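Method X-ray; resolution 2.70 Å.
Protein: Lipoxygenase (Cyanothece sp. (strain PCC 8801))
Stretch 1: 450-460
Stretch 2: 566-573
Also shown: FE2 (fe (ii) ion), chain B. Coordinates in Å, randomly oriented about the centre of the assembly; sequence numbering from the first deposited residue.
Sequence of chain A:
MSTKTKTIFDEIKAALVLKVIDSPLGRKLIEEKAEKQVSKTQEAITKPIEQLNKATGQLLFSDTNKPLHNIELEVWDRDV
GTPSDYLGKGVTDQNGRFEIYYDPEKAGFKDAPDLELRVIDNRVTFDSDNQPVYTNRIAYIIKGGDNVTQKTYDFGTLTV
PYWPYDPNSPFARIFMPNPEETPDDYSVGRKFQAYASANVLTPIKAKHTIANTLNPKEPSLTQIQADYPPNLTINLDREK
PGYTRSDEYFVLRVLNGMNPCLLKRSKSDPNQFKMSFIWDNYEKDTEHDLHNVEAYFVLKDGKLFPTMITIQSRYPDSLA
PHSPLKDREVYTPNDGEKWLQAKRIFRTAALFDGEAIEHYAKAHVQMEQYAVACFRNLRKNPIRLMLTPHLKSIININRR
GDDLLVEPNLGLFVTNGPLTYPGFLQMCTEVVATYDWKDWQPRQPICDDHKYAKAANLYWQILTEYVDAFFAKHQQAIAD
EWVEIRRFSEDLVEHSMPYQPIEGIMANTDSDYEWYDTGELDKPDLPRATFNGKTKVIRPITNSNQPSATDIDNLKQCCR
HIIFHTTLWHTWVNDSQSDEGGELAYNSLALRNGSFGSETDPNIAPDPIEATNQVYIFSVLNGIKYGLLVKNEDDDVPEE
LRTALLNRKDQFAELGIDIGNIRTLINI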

ATOM      1  N   HIS A 450      -5.965 -25.073  -3.910  1.00 55.58           N
ATOM      2  CA  HIS A 450      -5.977 -23.793  -3.211  1.00 56.33           C
ATOM      3  C   HIS A 450      -4.561 -23.235  -3.100  1.00 57.13           C
ATOM      4  O   HIS A 450      -3.963 -23.210  -2.021  1.00 55.42           O
ATOM      5  CB  HIS A 450      -6.608 -23.937  -1.827  1.00 55.44           C
ATOM      6  CG  HIS A 450      -7.070 -22.643  -1.245  1.00 55.61           C
ATOM      7  ND1 HIS A 450      -7.645 -22.549   0.008  1.00 58.39           N
ATOM      8  CD2 HIS A 450      -7.054 -21.385  -1.741  1.00 56.16           C
ATOM      9  CE1 HIS A 450      -7.951 -21.290   0.255  1.00 58.74           C
ATOM     10  NE2 HIS A 450      -7.605 -20.561  -0.794  1.00 56.37           N
ATOM     11  N   LYS A 451      -4.038 -22.790  -4.235  1.00 58.64           N
ATOM     12  CA  LYS A 451      -2.655 -22.355  -4.333  1.00 60.55           C
ATOM     13  C   LYS A 451      -2.324 -21.192  -3.391  1.00 56.30           C
ATOM     14  O   LYS A 451      -1.272 -21.191  -2.740  1.00 59.63           O
ATOM     15  CB  LYS A 451      -2.343 -21.972  -5.781  1.00 63.49           C
ATOM     16  CG  LYS A 451      -0.933 -21.476  -6.017  0.67 67.80           C
ATOM     17  CD  LYS A 451      -0.724 -21.181  -7.489  1.00 71.22           C
ATOM     18  CE  LYS A 451      -1.068 -22.395  -8.343  1.00 73.70           C
ATOM     19  NZ  LYS A 451      -0.751 -22.169  -9.781  0.99 75.39           N
ATOM     20  N   TYR A 452      -3.213 -20.207  -3.305  1.00 47.44           N
ATOM     21  CA  TYR A 452      -2.905 -19.032  -2.503  1.00 49.47           C
ATOM     22  C   TYR A 452      -2.673 -19.375  -1.034  1.00 51.17           C
ATOM     23  O   TYR A 452      -1.784 -18.821  -0.398  1.00 52.75           O
ATOM     24  CB  TYR A 452      -4.000 -17.966  -2.584  1.00 49.16           C
ATOM     25  CG  TYR A 452      -3.712 -16.898  -1.560  1.00 50.27           C
ATOM     26  CD1 TYR A 452      -2.662 -16.007  -1.748  1.00 53.23           C
ATOM     27  CD2 TYR A 452      -4.430 -16.828  -0.368  1.00 48.46           C
ATOM     28  CE1 TYR A 452      -2.358 -15.057  -0.797  1.00 54.70           C
ATOM     29  CE2 TYR A 452      -4.130 -15.879   0.590  1.00 45.49           C
ATOM     30  CZ  TYR A 452      -3.093 -15.000   0.368  1.00 48.59           C
ATOM     31  OH  TYR A 452      -2.781 -14.054   1.309  1.00 50.75           O
ATOM     32  N   ALA A 453      -3.487 -20.270  -0.490  1.00 50.23           N
ATOM     33  CA  ALA A 453      -3.370 -20.628   0.917  1.00 49.70           C
ATOM     34  C   ALA A 453      -2.042 -21.318   1.200  1.00 52.46           C
ATOM     35  O   ALA A 453      -1.343 -20.971   2.153  1.00 55.42           O
ATOM     36  CB  ALA A 453      -4.523 -21.509   1.331  1.00 49.72           C
ATOM     37  N   LYS A 454      -1.702 -22.295   0.364  1.00 52.34           N
ATOM     38  CA  LYS A 454      -0.421 -22.987   0.471  1.00 54.26           C
ATOM     39  C   LYS A 454       0.734 -21.980   0.431  1.00 52.51           C
ATOM     40  O   LYS A 454       1.597 -21.957   1.324  1.00 52.69           O
ATOM     41  CB  LYS A 454      -0.279 -24.019  -0.655  1.00 55.16           C
ATOM     42  CG  LYS A 454      -1.310 -25.146  -0.599  1.00 59.25           C
ATOM     43  CD  LYS A 454      -1.516 -25.792  -1.965  1.00 65.74           C
ATOM     44  CE  LYS A 454      -0.797 -27.127  -2.094  1.00 70.01           C
ATOM     45  NZ  LYS A 454      -1.431 -28.183  -1.253  1.00 72.52           N
ATOM     46  N   ALA A 455       0.726 -21.141  -0.602  1.00 47.96           N
ATOM     47  CA  ALA A 455       1.745 -20.109  -0.779  1.00 47.86           C
ATOM     48  C   ALA A 455       1.888 -19.219   0.455  1.00 51.15           C
ATOM     49  O   ALA A 455       2.989 -19.018   0.981  1.00 52.75           O
ATOM     50  CB  ALA A 455       1.416 -19.264  -1.992  1.00 43.20           C
ATOM     51  N   ALA A 456       0.751 -18.708   0.915  1.00 52.44           N
ATOM     52  CA  ALA A 456       0.685 -17.792   2.046  1.00 51.19           C
ATOM     53  C   ALA A 456       1.212 -18.423   3.328  1.00 53.98           C
ATOM     54  O   ALA A 456       1.954 -17.788   4.071  1.00 54.13           O
ATOM     55  CB  ALA A 456      -0.745 -17.311   2.245  1.00 48.56           C
ATOM     56  N   ASN A 457       0.838 -19.671   3.587  1.00 55.47           N
ATOM     57  CA  ASN A 457       1.304 -20.349   4.793  1.00 57.08           C
ATOM     58  C   ASN A 457       2.803 -20.641   4.754  1.00 58.97           C
ATOM     59  O   ASN A 457       3.501 -20.473   5.763  1.00 60.94           O
ATOM     60  CB  ASN A 457       0.521 -21.641   5.015  1.00 58.13           C
ATOM     61  CG  ASN A 457      -0.716 -21.430   5.867  1.00 60.28           C
ATOM     62  OD1 ASN A 457      -0.634 -21.370   7.096  1.00 62.00           O
ATOM     63  ND2 ASN A 457      -1.869 -21.308   5.218  1.00 58.62           N
ATOM     64  N   LEU A 458       3.297 -21.063   3.592  1.00 53.95           N
ATOM     65  CA  LEU A 458       4.732 -21.268   3.405  1.00 51.24           C
ATOM     66  C   LEU A 458       5.499 -19.979   3.705  1.00 52.09           C
ATOM     67  O   LEU A 458       6.457 -19.962   4.500  0.83 53.25           O
ATOM     68  CB  LEU A 458       5.024 -21.730   1.979  1.00 51.54           C
ATOM     69  CG  LEU A 458       6.128 -22.771   1.770  0.35 50.69           C
ATOM     70  CD1 LEU A 458       6.292 -23.043   0.285  0.72 49.44           C
ATOM     71  CD2 LEU A 458       7.453 -22.344   2.397  1.00 50.59           C
ATOM     72  N   TYR A 459       5.058 -18.895   3.071  1.00 52.10           N
ATOM     73  CA  TYR A 459       5.683 -17.594   3.278  1.00 52.92           C
ATOM     74  C   TYR A 459       5.613 -17.177   4.739  1.00 58.53           C
ATOM     75  O   TYR A 459       6.555 -16.595   5.273  1.00 60.88           O
ATOM     76  CB  TYR A 459       5.027 -16.524   2.406  1.00 48.84           C
ATOM     77  CG  TYR A 459       5.820 -15.242   2.365  1.00 45.41           C
ATOM     78  CD1 TYR A 459       7.117 -15.231   1.869  1.00 41.58           C
ATOM     79  CD2 TYR A 459       5.281 -14.048   2.829  1.00 43.10           C
ATOM     80  CE1 TYR A 459       7.856 -14.071   1.830  1.00 41.68           C
ATOM     81  CE2 TYR A 459       6.013 -12.875   2.796  1.00 41.40           C
ATOM     82  CZ  TYR A 459       7.306 -12.894   2.293  1.00 43.13           C
ATOM     83  OH  TYR A 459       8.060 -11.740   2.242  1.00 42.03           O
ATOM     84  N   TRP A 460       4.489 -17.486   5.377  1.00 58.34           N
ATOM     85  CA  TRP A 460       4.274 -17.138   6.770  1.00 56.54           C
ATOM     86  C   TRP A 460       5.288 -17.840   7.656  1.00 56.92           C
ATOM     87  O   TRP A 460       5.829 -17.234   8.577  1.00 61.01           O
ATOM     88  CB  TRP A 460       2.851 -17.496   7.201  1.00 59.31           C
ATOM     89  CG  TRP A 460       2.509 -17.030   8.584  1.00 55.65           C
ATOM     90  CD1 TRP A 460       2.406 -17.797   9.703  1.00 54.66           C
ATOM     91  CD2 TRP A 460       2.234 -15.683   8.992  1.00 56.06           C
ATOM     92  NE1 TRP A 460       2.077 -17.015  10.784  1.00 58.30           N
ATOM     93  CE2 TRP A 460       1.965 -15.714  10.374  1.00 57.36           C
ATOM     94  CE3 TRP A 460       2.189 -14.458   8.322  1.00 54.55           C
ATOM     95  CZ2 TRP A 460       1.655 -14.564  11.099  1.00 55.74           C
ATOM     96  CZ3 TRP A 460       1.883 -13.321   9.040  1.00 54.37           C
ATOM     97  CH2 TRP A 460       1.620 -13.380  10.416  1.00 55.70           C
TER
HETATM   98 FE   FE2 B 701      -0.827  -1.489  -5.364  1.00 61.35          FE
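Stretch 2, residues 566-573: TTLWHTWV

Two helices that run in nearly opposite directions can pack along a shared seam by turning recurring clusters of side chains toward each other, and small residues on one helix often leave room for large ones on the other. The pair formed by residues 451-460 and 566-573 of this lipoxygenase illustrates the principle. Their N-to-C directions differ by 159°, with a signed crossing angle of the same value, and the axes approach to 10.9 Å. That spacing is wide enough for aromatic side chains to fill much of the gap, and the two stretches together bury 444 Å². Because the helices are antiparallel, moving forward along the second stretch means moving backward along the first, from Tyr459 toward Lys451.

The second stretch belongs to a helix that begins earlier in the chain and continues beyond it, with a wider pi-type turn at 566-569. Thr566 lies within this turn and is out of reach of the partner. Thr567, with phi/psi of -106/-91, departs from the values of its helical neighbours, and its CA-to-CB bond points toward the first helix. There it meets the far end of Tyr459: Tyr459 OH donates a hydrogen bond to Thr567 OG1 at 2.7 Å, the one hydrogen bond between the stretches. The threonine oxygen lies at the edge of the tyrosine ring, near its plane, where a phenolic hydroxyl can reach it.

Leu568 continues the contact with van der Waals packing. Its CB lies 3.5 Å from Tyr459 CD2, while Leu568 CD2 extends to within 3.9 Å of Ala456 CA. The small side chain of Ala456 points sideways, and here the backbones draw close, with Ala456 CA and Leu568 CA 7.6 Å apart. Next comes Trp569, whose CA-to-CB bond is directed sideways although the end of its side chain comes nearer to the first helix. Tyr452 OH approaches the edge of this indole, 2.9 Å from Trp569 CE3, and Tyr452 CZ lies 3.6 Å from Trp569 CZ3. The two rings are oblique, with planes at 70° and centroids 5.7 Å apart.

His570 and Thr571 take no part in the seam. His570 instead binds the iron through NE2, 2.5 Å from FE, so the same helix serves both packing and metal binding. Thr571 turns its hydroxyl back on its own helix, where OG1 donates to Thr567 O at 2.8 Å.

One turn after Leu568, Trp572 again points toward the partner and has the largest covered area of the second stretch. The edge of Tyr452 is directed at its face: Tyr452 CD1 stands 3.6 Å from Trp572 CD2, with the planes at 76°. Ala455 CB packs 3.9 Å from Trp572 CZ3, and Lys451 CG comes within 4.3 Å of Trp572 CH2 at the indole edge before the lysine side chain leads away. Val573, out of reach, ends the stretch. Tyr452 thus touches both tryptophans, two residues three positions apart on the opposing helix.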

ATOM      1  N   THR A 566       3.118  -6.177   3.213  1.00 47.10           N
ATOM      2  CA  THR A 566       3.890  -5.275   2.367  1.00 45.95           C
ATOM      3  C   THR A 566       4.638  -6.026   1.267  1.00 49.33           C
ATOM      4  O   THR A 566       5.034  -5.431   0.264  1.00 52.79           O
ATOM      5  CB  THR A 566       4.904  -4.461   3.183  1.00 41.91           C
ATOM      6  OG1 THR A 566       5.669  -5.347   4.012  1.00 44.93           O
ATOM      7  CG2 THR A 566       4.186  -3.432   4.040  1.00 32.32           C
ATOM      8  N   THR A 567       4.844  -7.325   1.461  1.00 48.26           N
ATOM      9  CA  THR A 567       5.540  -8.135   0.465  1.00 46.28           C
ATOM     10  C   THR A 567       4.591  -9.047  -0.315  1.00 41.28           C
ATOM     11  O   THR A 567       4.039  -8.636  -1.332  1.00 44.12           O
ATOM     12  CB  THR A 567       6.640  -8.996   1.108  1.00 46.23           C
ATOM     13  OG1 THR A 567       6.054  -9.882   2.067  1.00 51.89           O
ATOM     14  CG2 THR A 567       7.670  -8.115   1.792  1.00 42.08           C
ATOM     15  N   LEU A 568       4.395 -10.273   0.164  1.00 34.61           N
ATOM     16  CA  LEU A 568       3.604 -11.258  -0.573  1.00 34.33           C
ATOM     17  C   LEU A 568       2.165 -10.835  -0.879  1.00 42.92           C
ATOM     18  O   LEU A 568       1.716 -10.987  -2.007  1.00 50.51           O
ATOM     19  CB  LEU A 568       3.570 -12.590   0.173  1.00 33.33           C
ATOM     20  CG  LEU A 568       2.669 -13.623  -0.514  1.00 33.54           C
ATOM     21  CD1 LEU A 568       3.181 -13.930  -1.920  1.00 33.49           C
ATOM     22  CD2 LEU A 568       2.536 -14.897   0.308  1.00 31.88           C
ATOM     23  N   TRP A 569       1.438 -10.327   0.110  1.00 46.05           N
ATOM     24  CA  TRP A 569       0.031  -9.995  -0.096  1.00 46.06           C
ATOM     25  C   TRP A 569      -0.159  -8.959  -1.193  1.00 43.59           C
ATOM     26  O   TRP A 569      -0.892  -9.192  -2.157  1.00 45.34           O
ATOM     27  CB  TRP A 569      -0.613  -9.487   1.198  1.00 42.08           C
ATOM     28  CG  TRP A 569      -2.029  -9.051   0.981  1.00 38.36           C
ATOM     29  CD1 TRP A 569      -2.498  -7.768   0.940  1.00 34.64           C
ATOM     30  CD2 TRP A 569      -3.157  -9.897   0.734  1.00 37.27           C
ATOM     31  NE1 TRP A 569      -3.853  -7.766   0.696  1.00 31.83           N
ATOM     32  CE2 TRP A 569      -4.280  -9.062   0.571  1.00 33.81           C
ATOM     33  CE3 TRP A 569      -3.329 -11.281   0.644  1.00 38.32           C
ATOM     34  CZ2 TRP A 569      -5.555  -9.567   0.326  1.00 36.21           C
ATOM     35  CZ3 TRP A 569      -4.600 -11.781   0.405  1.00 35.26           C
ATOM     36  CH2 TRP A 569      -5.693 -10.925   0.245  1.00 35.11           C
ATOM     37  N   HIS A 570       0.495  -7.816  -1.039  1.00 41.87           N
ATOM     38  CA  HIS A 570       0.376  -6.760  -2.026  1.00 44.41           C
ATOM     39  C   HIS A 570       0.887  -7.222  -3.381  1.00 46.97           C
ATOM     40  O   HIS A 570       0.327  -6.858  -4.404  1.00 46.11           O
ATOM     41  CB  HIS A 570       1.127  -5.507  -1.585  1.00 47.10           C
ATOM     42  CG  HIS A 570       1.183  -4.449  -2.642  1.00 54.18           C
ATOM     43  ND1 HIS A 570       2.253  -4.310  -3.495  1.00 55.80           N
ATOM     44  CD2 HIS A 570       0.284  -3.505  -3.002  1.00 56.21           C
ATOM     45  CE1 HIS A 570       2.018  -3.312  -4.330  1.00 54.32           C
ATOM     46  NE2 HIS A 570       0.833  -2.807  -4.050  1.00 51.74           N
ATOM     47  N   THR A 571       1.953  -8.018  -3.381  1.00 48.51           N
ATOM     48  CA  THR A 571       2.469  -8.611  -4.611  1.00 43.88           C
ATOM     49  C   THR A 571       1.362  -9.361  -5.324  1.00 44.77           C
ATOM     50  O   THR A 571       1.099  -9.148  -6.507  1.00 46.99           O
ATOM     51  CB  THR A 571       3.634  -9.590  -4.341  1.00 40.30           C
ATOM     52  OG1 THR A 571       4.804  -8.859  -3.968  1.00 43.38           O
ATOM     53  CG2 THR A 571       3.936 -10.408  -5.581  1.00 37.75           C
ATOM     54  N   TRP A 572       0.703 -10.230  -4.570  1.00 41.67           N
ATOM     55  CA  TRP A 572      -0.310 -11.115  -5.109  1.00 39.23           C
ATOM     56  C   TRP A 572      -1.482 -10.337  -5.665  1.00 40.10           C
ATOM     57  O   TRP A 572      -1.925 -10.592  -6.783  1.00 39.26           O
ATOM     58  CB  TRP A 572      -0.800 -12.082  -4.041  1.00 34.46           C
ATOM     59  CG  TRP A 572      -1.617 -13.201  -4.596  1.00 33.56           C
ATOM     60  CD1 TRP A 572      -2.882 -13.126  -5.118  1.00 31.74           C
ATOM     61  CD2 TRP A 572      -1.232 -14.574  -4.672  1.00 33.64           C
ATOM     62  NE1 TRP A 572      -3.305 -14.372  -5.516  1.00 32.72           N
ATOM     63  CE2 TRP A 572      -2.309 -15.278  -5.254  1.00 34.42           C
ATOM     64  CE3 TRP A 572      -0.081 -15.279  -4.305  1.00 36.64           C
ATOM     65  CZ2 TRP A 572      -2.268 -16.647  -5.478  1.00 40.60           C
ATOM     66  CZ3 TRP A 572      -0.039 -16.642  -4.527  1.00 43.04           C
ATOM     67  CH2 TRP A 572      -1.127 -17.313  -5.113  1.00 45.69           C
ATOM     68  N   VAL A 573      -1.978  -9.377  -4.891  1.00 37.19           N
ATOM     69  CA  VAL A 573      -3.164  -8.642  -5.310  1.00 40.26           C
ATOM     70  C   VAL A 573      -2.854  -7.708  -6.482  1.00 44.27           C
ATOM     71  O   VAL A 573      -3.621  -7.617  -7.443  1.00 42.60           O
ATOM     72  CB  VAL A 573      -3.763  -7.833  -4.147  1.00 43.51           C
ATOM     73  CG1 VAL A 573      -4.993  -7.077  -4.611  1.00 47.82           C
ATOM     74  CG2 VAL A 573      -4.119  -8.759  -3.002  1.00 41.30           C
TER